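Local coordinates for uncharacterized protein (Magnetospirillum magneticum AMB-1, PDB 5MU5) that probably transfers a sugar to flagellin as a Maf glycosyltransferase involved in building bacterial flagella, at residues 539-544 with 642-647; 551-556 with 588-593. All coordinates share one frame; numbering follows the deposited sequence.

Contact 1. Residues 539-544 with 642-647; sequences DRWDRE and WYFDNI
W541 and F644 bridge two backbones whose nearest CA atoms lie 11.4 Å apart, a span crossed by the large ring systems of both residues, with I647 joining in. The indole is set with CG anti to the backbone N (chi1 -170°), which extends it so that the outer rim of its six-membered ring comes up against F644. There W541 CH2 lies 3.5 Å from F644 CE1, meeting the phenyl ring at its edge and close to its plane. The two rings therefore join rim to rim rather than stacking: their centroids are 5.9 Å apart and their planes inclined by 33°. One face of the F644 ring is covered near the rim by Y643 CD2, 3.6 Å above the plane. I647, just beyond on the same segment, adds its outermost methyl, CD1, 4.1 Å from W541 CH2; isoleucine suits the place because its extended CG1-CD1 arm brings an apolar methyl to the indole corner. W541 also meets the rings of Y253, F537 and W546, while F644 packs on W546, P547 and I550 of helix 546-564. The chemistry across the contact is purely apolar. It implies an aromatic junction that joins the last part of the 534-541 region to residues 642-647 of the Maf helical bundle domain by shape and dispersion, with little directional preference of its own.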
ATOM      1  N   ASP A 539      -5.055  12.653  26.639  1.00 58.22           N
ATOM      2  CA  ASP A 539      -5.719  13.373  25.570  1.00 61.89           C
ATOM      3  C   ASP A 539      -6.074  12.415  24.436  1.00 62.30           C
ATOM      4  O   ASP A 539      -7.217  12.392  23.980  1.00 69.49           O
ATOM      5  CB  ASP A 539      -4.820  14.486  25.038  1.00 66.81           C
ATOM      6  CG  ASP A 539      -5.457  15.239  23.898  1.00 70.28           C
ATOM      7  OD1 ASP A 539      -6.527  15.855  24.110  1.00 76.51           O
ATOM      8  OD2 ASP A 539      -4.892  15.206  22.789  1.00 73.88           O
ATOM      9  N   ARG A 540      -5.101  11.613  23.995  1.00 59.13           N
ATOM     10  CA  ARG A 540      -5.332  10.646  22.922  1.00 53.81           C
ATOM     11  C   ARG A 540      -6.204   9.456  23.362  1.00 50.40           C
ATOM     12  O   ARG A 540      -7.232   9.194  22.759  1.00 50.79           O
ATOM     13  CB  ARG A 540      -4.000  10.145  22.346  1.00 55.38           C
ATOM     14  CG  ARG A 540      -3.075  11.217  21.748  1.00 54.85           C
ATOM     15  CD  ARG A 540      -3.617  11.811  20.453  1.00 55.04           C
ATOM     16  NE  ARG A 540      -4.726  12.722  20.710  1.00 56.80           N
ATOM     17  CZ  ARG A 540      -5.543  13.214  19.784  1.00 59.68           C
ATOM     18  NH1 ARG A 540      -5.392  12.901  18.500  1.00 60.39           N
ATOM     19  NH2 ARG A 540      -6.522  14.032  20.157  1.00 60.16           N
ATOM     20  N   TRP A 541      -5.814   8.755  24.419  1.00 48.80           N
ATOM     21  CA  TRP A 541      -6.530   7.545  24.864  1.00 47.83           C
ATOM     22  C   TRP A 541      -7.989   7.715  25.303  1.00 50.66           C
ATOM     23  O   TRP A 541      -8.851   6.929  24.901  1.00 52.68           O
ATOM     24  CB  TRP A 541      -5.777   6.895  26.011  1.00 47.55           C
ATOM     25  CG  TRP A 541      -6.286   5.555  26.383  1.00 46.66           C
ATOM     26  CD1 TRP A 541      -6.939   5.220  27.521  1.00 47.75           C
ATOM     27  CD2 TRP A 541      -6.170   4.353  25.615  1.00 45.32           C
ATOM     28  NE1 TRP A 541      -7.235   3.873  27.523  1.00 46.63           N
ATOM     29  CE2 TRP A 541      -6.773   3.320  26.362  1.00 45.90           C
ATOM     30  CE3 TRP A 541      -5.588   4.044  24.386  1.00 45.72           C
ATOM     31  CZ2 TRP A 541      -6.838   2.011  25.911  1.00 46.06           C
ATOM     32  CZ3 TRP A 541      -5.640   2.745  23.938  1.00 45.74           C
ATOM     33  CH2 TRP A 541      -6.265   1.737  24.702  1.00 46.01           C
ATOM     34  N   ASP A 542      -8.259   8.735  26.112  1.00 52.26           N
ATOM     35  CA  ASP A 542      -9.571   8.926  26.739  1.00 55.00           C
ATOM     36  C   ASP A 542     -10.659   9.512  25.838  1.00 54.29           C
ATOM     37  O   ASP A 542     -11.807   9.601  26.265  1.00 54.03           O
ATOM     38  CB  ASP A 542      -9.458   9.845  27.979  1.00 57.04           C
ATOM     39  CG  ASP A 542      -8.532   9.295  29.050  1.00 60.12           C
ATOM     40  OD1 ASP A 542      -8.336   8.062  29.111  1.00 63.03           O
ATOM     41  OD2 ASP A 542      -8.003  10.097  29.848  1.00 62.29           O
ATOM     42  N   ARG A 543     -10.329   9.905  24.613  1.00 53.09           N
ATOM     43  CA  ARG A 543     -11.298  10.613  23.773  1.00 54.32           C
ATOM     44  C   ARG A 543     -12.352   9.729  23.100  1.00 56.25           C
ATOM     45  O   ARG A 543     -13.281  10.240  22.462  1.00 56.67           O
ATOM     46  CB  ARG A 543     -10.570  11.444  22.729  1.00 53.92           C
ATOM     47  CG  ARG A 543     -10.030  10.663  21.541  1.00 55.15           C
ATOM     48  CD  ARG A 543      -9.254  11.606  20.656  1.00 55.29           C
ATOM     49  NE  ARG A 543      -8.947  11.076  19.326  1.00 58.31           N
ATOM     50  CZ  ARG A 543      -7.967  10.217  19.043  1.00 53.39           C
ATOM     51  NH1 ARG A 543      -7.199   9.688  19.989  1.00 51.77           N
ATOM     52  NH2 ARG A 543      -7.775   9.867  17.793  1.00 52.14           N
ATOM     53  N   GLU A 544     -12.204   8.416  23.232  1.00 58.40           N
ATOM     54  CA  GLU A 544     -13.166   7.476  22.673  1.00 59.29           C
ATOM     55  C   GLU A 544     -13.069   6.114  23.363  1.00 58.41           C
ATOM     56  O   GLU A 544     -11.992   5.709  23.815  1.00 55.48           O
ATOM     57  CB  GLU A 544     -12.919   7.318  21.179  1.00 61.68           C
ATOM     58  CG  GLU A 544     -14.065   6.662  20.425  1.00 67.95           C
ATOM     59  CD  GLU A 544     -13.816   6.590  18.930  1.00 68.96           C
ATOM     60  OE1 GLU A 544     -13.260   7.556  18.355  1.00 71.54           O
ATOM     61  OE2 GLU A 544     -14.180   5.562  18.321  1.00 73.48           O
ATOM     62  N   TRP A 642     -11.094  -8.556  25.427  1.00 49.18           N
ATOM     63  CA  TRP A 642     -10.023  -9.084  26.262  1.00 49.08           C
ATOM     64  C   TRP A 642      -8.723  -8.271  26.124  1.00 48.27           C
ATOM     65  O   TRP A 642      -8.031  -8.022  27.107  1.00 48.52           O
ATOM     66  CB  TRP A 642      -9.775 -10.537  25.869  1.00 49.87           C
ATOM     67  CG  TRP A 642      -8.534 -11.130  26.421  1.00 52.21           C
ATOM     68  CD1 TRP A 642      -8.371 -11.660  27.659  1.00 53.16           C
ATOM     69  CD2 TRP A 642      -7.278 -11.289  25.741  1.00 52.42           C
ATOM     70  NE1 TRP A 642      -7.087 -12.130  27.803  1.00 55.40           N
ATOM     71  CE2 TRP A 642      -6.393 -11.908  26.643  1.00 53.05           C
ATOM     72  CE3 TRP A 642      -6.813 -10.957  24.461  1.00 51.60           C
ATOM     73  CZ2 TRP A 642      -5.070 -12.218  26.308  1.00 51.98           C
ATOM     74  CZ3 TRP A 642      -5.494 -11.255  24.130  1.00 51.03           C
ATOM     75  CH2 TRP A 642      -4.641 -11.881  25.056  1.00 52.49           C
ATOM     76  N   TYR A 643      -8.394  -7.870  24.895  1.00 46.67           N
ATOM     77  CA  TYR A 643      -7.160  -7.135  24.626  1.00 46.03           C
ATOM     78  C   TYR A 643      -7.154  -5.766  25.266  1.00 47.49           C
ATOM     79  O   TYR A 643      -6.166  -5.394  25.889  1.00 48.56           O
ATOM     80  CB  TYR A 643      -6.934  -6.993  23.124  1.00 45.95           C
ATOM     81  CG  TYR A 643      -5.966  -5.919  22.722  1.00 42.82           C
ATOM     82  CD1 TYR A 643      -4.605  -6.142  22.742  1.00 43.59           C
ATOM     83  CD2 TYR A 643      -6.421  -4.683  22.297  1.00 43.07           C
ATOM     84  CE1 TYR A 643      -3.714  -5.148  22.365  1.00 44.00           C
ATOM     85  CE2 TYR A 643      -5.541  -3.692  21.896  1.00 41.88           C
ATOM     86  CZ  TYR A 643      -4.186  -3.923  21.937  1.00 42.61           C
ATOM     87  OH  TYR A 643      -3.303  -2.931  21.542  1.00 41.49           O
ATOM     88  N   PHE A 644      -8.241  -5.021  25.097  1.00 46.70           N
ATOM     89  CA  PHE A 644      -8.343  -3.701  25.694  1.00 49.22           C
ATOM     90  C   PHE A 644      -8.385  -3.753  27.221  1.00 53.96           C
ATOM     91  O   PHE A 644      -7.853  -2.852  27.874  1.00 53.68           O
ATOM     92  CB  PHE A 644      -9.493  -2.877  25.094  1.00 47.21           C
ATOM     93  CG  PHE A 644      -9.122  -2.227  23.790  1.00 45.59           C
ATOM     94  CD1 PHE A 644      -8.368  -1.075  23.777  1.00 43.54           C
ATOM     95  CD2 PHE A 644      -9.475  -2.805  22.581  1.00 44.98           C
ATOM     96  CE1 PHE A 644      -7.987  -0.495  22.579  1.00 44.65           C
ATOM     97  CE2 PHE A 644      -9.102  -2.230  21.382  1.00 43.67           C
ATOM     98  CZ  PHE A 644      -8.358  -1.073  21.377  1.00 44.86           C
ATOM     99  N   ASP A 645      -8.986  -4.798  27.785  1.00 57.51           N
ATOM    100  CA  ASP A 645      -8.959  -4.986  29.233  1.00 61.99           C
ATOM    101  C   ASP A 645      -7.545  -5.226  29.787  1.00 60.44           C
ATOM    102  O   ASP A 645      -7.268  -4.844  30.905  1.00 61.69           O
ATOM    103  CB  ASP A 645      -9.860  -6.151  29.652  1.00 67.58           C
ATOM    104  CG  ASP A 645     -11.332  -5.780  29.668  1.00 72.48           C
ATOM    105  OD1 ASP A 645     -11.653  -4.576  29.710  1.00 81.00           O
ATOM    106  OD2 ASP A 645     -12.180  -6.693  29.643  1.00 78.76           O
ATOM    107  N   ASN A 646      -6.657  -5.826  28.996  1.00 58.00           N
ATOM    108  CA  ASN A 646      -5.328  -6.211  29.466  1.00 57.40           C
ATOM    109  C   ASN A 646      -4.154  -5.548  28.766  1.00 55.29           C
ATOM    110  O   ASN A 646      -3.006  -5.997  28.919  1.00 48.64           O
ATOM    111  CB  ASN A 646      -5.170  -7.719  29.272  1.00 60.21           C
ATOM    112  CG  ASN A 646      -6.162  -8.506  30.075  1.00 61.19           C
ATOM    113  OD1 ASN A 646      -6.845  -9.376  29.549  1.00 65.15           O
ATOM    114  ND2 ASN A 646      -6.269  -8.187  31.348  1.00 65.62           N
ATOM    115  N   ILE A 647      -4.434  -4.493  28.003  1.00 54.07           N
ATOM    116  CA  ILE A 647      -3.412  -3.849  27.176  1.00 53.08           C
ATOM    117  C   ILE A 647      -2.155  -3.451  27.983  1.00 55.48           C
ATOM    118  O   ILE A 647      -1.024  -3.613  27.507  1.00 55.79           O
ATOM    119  CB  ILE A 647      -4.011  -2.673  26.357  1.00 50.34           C
ATOM    120  CG1 ILE A 647      -2.994  -2.173  25.333  1.00 49.57           C
ATOM    121  CG2 ILE A 647      -4.487  -1.541  27.255  1.00 52.32           C
ATOM    122  CD1 ILE A 647      -3.596  -1.307  24.245  1.00 48.61           C
TER

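Contact 2. Residues 551-556 with 588-593; sequences VTLLGE and TVAQFF
L553 and A590 mark the closest approach of the two backbones, their CA atoms 6.9 Å apart. Both segments belong to the Maf helical bundle domain. Residues 551-556 are an inner piece of helix 546-564, bonded in the usual i to i+4 pattern, whereas 588-593 is the very start of helix 589-609, with T588 at the N-cap. Thus the first turn of one helix rests against the flank of another. The small A590 suits this place, since its CB projects toward the partner yet lets the backbones come near. L553 fills the interval: with CG anti to the backbone N (chi1 -177°), it directs CD2 at the first turn. That one methyl lies 3.7 Å from A590 O, 3.9 Å from A590 CB and equally far from Q591 CG, so it sits between an alanine methyl and the base of a glutamine chain. Q591 uses its other end for capping. Its OE1 accepts from T588 N at 2.9 Å, nearly straight (164°) and on a lone pair in the carbonyl plane. In return, T588 OG1 accepts from Q591 N at 3.1 Å, which completes a capping box; NE2 is held by M578 O. A leucine in place of Q591 would probably leave T588 N and M578 O without their partners and weaken the cap. A glutamine suits a buried site here because its aliphatic stem packs against L553 while its amide both accepts and donates. The chemistry implies a division of labour: apolar methyl packing joins the two helices, and polar bonds within 588-593 give partners to T588 N and Q591 N, which lack the i-4 carbonyl of a helix interior.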
ATOM      1  N   VAL A 551     -16.249  -3.187  18.430  1.00 47.95           N
ATOM      2  CA  VAL A 551     -17.321  -4.151  18.555  1.00 50.23           C
ATOM      3  C   VAL A 551     -18.585  -3.703  17.799  1.00 51.43           C
ATOM      4  O   VAL A 551     -19.300  -4.523  17.219  1.00 53.13           O
ATOM      5  CB  VAL A 551     -17.592  -4.405  20.032  1.00 52.48           C
ATOM      6  CG1 VAL A 551     -18.872  -5.208  20.221  1.00 53.87           C
ATOM      7  CG2 VAL A 551     -16.388  -5.125  20.635  1.00 53.91           C
ATOM      8  N   THR A 552     -18.840  -2.401  17.806  1.00 49.93           N
ATOM      9  CA  THR A 552     -19.922  -1.796  17.028  1.00 48.98           C
ATOM     10  C   THR A 552     -19.700  -2.011  15.523  1.00 48.11           C
ATOM     11  O   THR A 552     -20.612  -2.412  14.788  1.00 51.75           O
ATOM     12  CB  THR A 552     -20.010  -0.285  17.359  1.00 48.86           C
ATOM     13  OG1 THR A 552     -20.431  -0.133  18.721  1.00 48.32           O
ATOM     14  CG2 THR A 552     -20.993   0.447  16.445  1.00 49.36           C
ATOM     15  N   LEU A 553     -18.484  -1.743  15.065  1.00 46.24           N
ATOM     16  CA  LEU A 553     -18.137  -1.954  13.660  1.00 46.63           C
ATOM     17  C   LEU A 553     -18.302  -3.431  13.256  1.00 45.74           C
ATOM     18  O   LEU A 553     -18.837  -3.753  12.194  1.00 46.94           O
ATOM     19  CB  LEU A 553     -16.700  -1.476  13.376  1.00 45.26           C
ATOM     20  CG  LEU A 553     -16.227  -1.581  11.918  1.00 45.74           C
ATOM     21  CD1 LEU A 553     -17.206  -0.934  10.936  1.00 46.35           C
ATOM     22  CD2 LEU A 553     -14.839  -0.992  11.744  1.00 44.41           C
ATOM     23  N   LEU A 554     -17.822  -4.320  14.109  1.00 44.76           N
ATOM     24  CA  LEU A 554     -17.909  -5.742  13.851  1.00 44.47           C
ATOM     25  C   LEU A 554     -19.363  -6.159  13.748  1.00 44.41           C
ATOM     26  O   LEU A 554     -19.723  -6.936  12.871  1.00 41.39           O
ATOM     27  CB  LEU A 554     -17.223  -6.519  14.968  1.00 44.10           C
ATOM     28  CG  LEU A 554     -15.697  -6.438  14.978  1.00 45.55           C
ATOM     29  CD1 LEU A 554     -15.151  -7.131  16.219  1.00 45.93           C
ATOM     30  CD2 LEU A 554     -15.125  -7.066  13.714  1.00 45.32           C
ATOM     31  N   GLY A 555     -20.191  -5.635  14.649  1.00 45.23           N
ATOM     32  CA  GLY A 555     -21.608  -5.925  14.631  1.00 46.54           C
ATOM     33  C   GLY A 555     -22.229  -5.521  13.308  1.00 47.18           C
ATOM     34  O   GLY A 555     -23.059  -6.249  12.760  1.00 48.51           O
ATOM     35  N   GLU A 556     -21.820  -4.364  12.785  1.00 47.34           N
ATOM     36  CA  GLU A 556     -22.370  -3.854  11.519  1.00 49.27           C
ATOM     37  C   GLU A 556     -21.955  -4.724  10.320  1.00 46.50           C
ATOM     38  O   GLU A 556     -22.737  -4.906   9.388  1.00 46.43           O
ATOM     39  CB  GLU A 556     -22.000  -2.367  11.314  1.00 53.31           C
ATOM     40  CG  GLU A 556     -22.733  -1.423  12.273  1.00 58.04           C
ATOM     41  CD  GLU A 556     -22.196   0.014  12.286  1.00 66.09           C
ATOM     42  OE1 GLU A 556     -21.123   0.278  11.691  1.00 67.94           O
ATOM     43  OE2 GLU A 556     -22.846   0.897  12.912  1.00 69.56           O
ATOM     44  N   THR A 588     -10.702   5.317  10.846  1.00 48.51           N
ATOM     45  CA  THR A 588     -10.809   5.295  12.289  1.00 47.17           C
ATOM     46  C   THR A 588      -9.935   4.179  12.856  1.00 47.25           C
ATOM     47  O   THR A 588      -9.512   3.256  12.133  1.00 47.53           O
ATOM     48  CB  THR A 588     -12.249   4.990  12.747  1.00 47.76           C
ATOM     49  OG1 THR A 588     -12.661   3.739  12.192  1.00 46.96           O
ATOM     50  CG2 THR A 588     -13.235   6.101  12.320  1.00 46.87           C
ATOM     51  N   VAL A 589      -9.698   4.247  14.159  1.00 42.15           N
ATOM     52  CA  VAL A 589      -9.015   3.176  14.867  1.00 40.56           C
ATOM     53  C   VAL A 589      -9.748   1.840  14.671  1.00 41.81           C
ATOM     54  O   VAL A 589      -9.130   0.816  14.372  1.00 42.46           O
ATOM     55  CB  VAL A 589      -8.893   3.537  16.357  1.00 41.31           C
ATOM     56  CG1 VAL A 589      -8.473   2.353  17.202  1.00 41.14           C
ATOM     57  CG2 VAL A 589      -7.913   4.690  16.517  1.00 40.24           C
ATOM     58  N   ALA A 590     -11.067   1.847  14.833  1.00 44.46           N
ATOM     59  CA  ALA A 590     -11.867   0.637  14.631  1.00 45.04           C
ATOM     60  C   ALA A 590     -11.628   0.028  13.254  1.00 43.60           C
ATOM     61  O   ALA A 590     -11.438  -1.172  13.116  1.00 43.48           O
ATOM     62  CB  ALA A 590     -13.343   0.943  14.819  1.00 45.10           C
ATOM     63  N   GLN A 591     -11.601   0.870  12.237  1.00 41.83           N
ATOM     64  CA  GLN A 591     -11.372   0.384  10.890  1.00 42.30           C
ATOM     65  C   GLN A 591      -9.985  -0.205  10.700  1.00 40.16           C
ATOM     66  O   GLN A 591      -9.822  -1.203  10.011  1.00 38.73           O
ATOM     67  CB  GLN A 591     -11.594   1.502   9.892  1.00 41.36           C
ATOM     68  CG  GLN A 591     -13.049   1.778   9.663  1.00 43.21           C
ATOM     69  CD  GLN A 591     -13.257   3.020   8.839  1.00 46.96           C
ATOM     70  OE1 GLN A 591     -12.518   3.998   8.977  1.00 44.92           O
ATOM     71  NE2 GLN A 591     -14.276   2.997   7.977  1.00 48.36           N
ATOM     72  N   PHE A 592      -8.979   0.443  11.265  1.00 40.06           N
ATOM     73  CA  PHE A 592      -7.639  -0.103  11.198  1.00 40.20           C
ATOM     74  C   PHE A 592      -7.566  -1.437  11.891  1.00 36.91           C
ATOM     75  O   PHE A 592      -6.869  -2.327  11.434  1.00 39.14           O
ATOM     76  CB  PHE A 592      -6.612   0.811  11.847  1.00 40.98           C
ATOM     77  CG  PHE A 592      -6.085   1.861  10.941  1.00 41.56           C
ATOM     78  CD1 PHE A 592      -5.353   1.507   9.831  1.00 44.03           C
ATOM     79  CD2 PHE A 592      -6.292   3.203  11.218  1.00 43.80           C
ATOM     80  CE1 PHE A 592      -4.846   2.472   8.991  1.00 45.22           C
ATOM     81  CE2 PHE A 592      -5.791   4.178  10.392  1.00 43.74           C
ATOM     82  CZ  PHE A 592      -5.066   3.812   9.276  1.00 47.23           C
ATOM     83  N   PHE A 593      -8.258  -1.574  13.004  1.00 36.18           N
ATOM     84  CA  PHE A 593      -8.212  -2.837  13.750  1.00 37.99           C
ATOM     85  C   PHE A 593      -8.725  -4.049  13.002  1.00 38.96           C
ATOM     86  O   PHE A 593      -8.108  -5.097  13.057  1.00 42.44           O
ATOM     87  CB  PHE A 593      -8.933  -2.717  15.088  1.00 38.11           C
ATOM     88  CG  PHE A 593      -8.012  -2.519  16.234  1.00 41.41           C
ATOM     89  CD1 PHE A 593      -7.364  -1.322  16.414  1.00 42.24           C
ATOM     90  CD2 PHE A 593      -7.783  -3.551  17.137  1.00 45.22           C
ATOM     91  CE1 PHE A 593      -6.497  -1.149  17.473  1.00 43.77           C
ATOM     92  CE2 PHE A 593      -6.904  -3.385  18.188  1.00 45.23           C
ATOM     93  CZ  PHE A 593      -6.268  -2.179  18.360  1.00 42.86           C
TER

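How the contacts relate
Contact 1 and contact 2 lie about 14 Å apart, centre to centre, and touch directly: F644 CZ is 3.8 Å from F593 CZ, and Y643 CE2 is 3.9 Å from the same F593 atom. Aromatic packing thus runs on from one contact into the other. Along the chain, contact 2 is nested within the loop closed by contact 1, and helix 534-541 is followed directly by helix 546-564, which supplies residues 551-556. Contact 2 joins two helices of the Maf helical bundle, and contact 1 brings helix 534-541 against helix 618-646 of that bundle; I550 packs against both F644 and F593. Helix 242-257 also borders both contacts, touching I647 and F593.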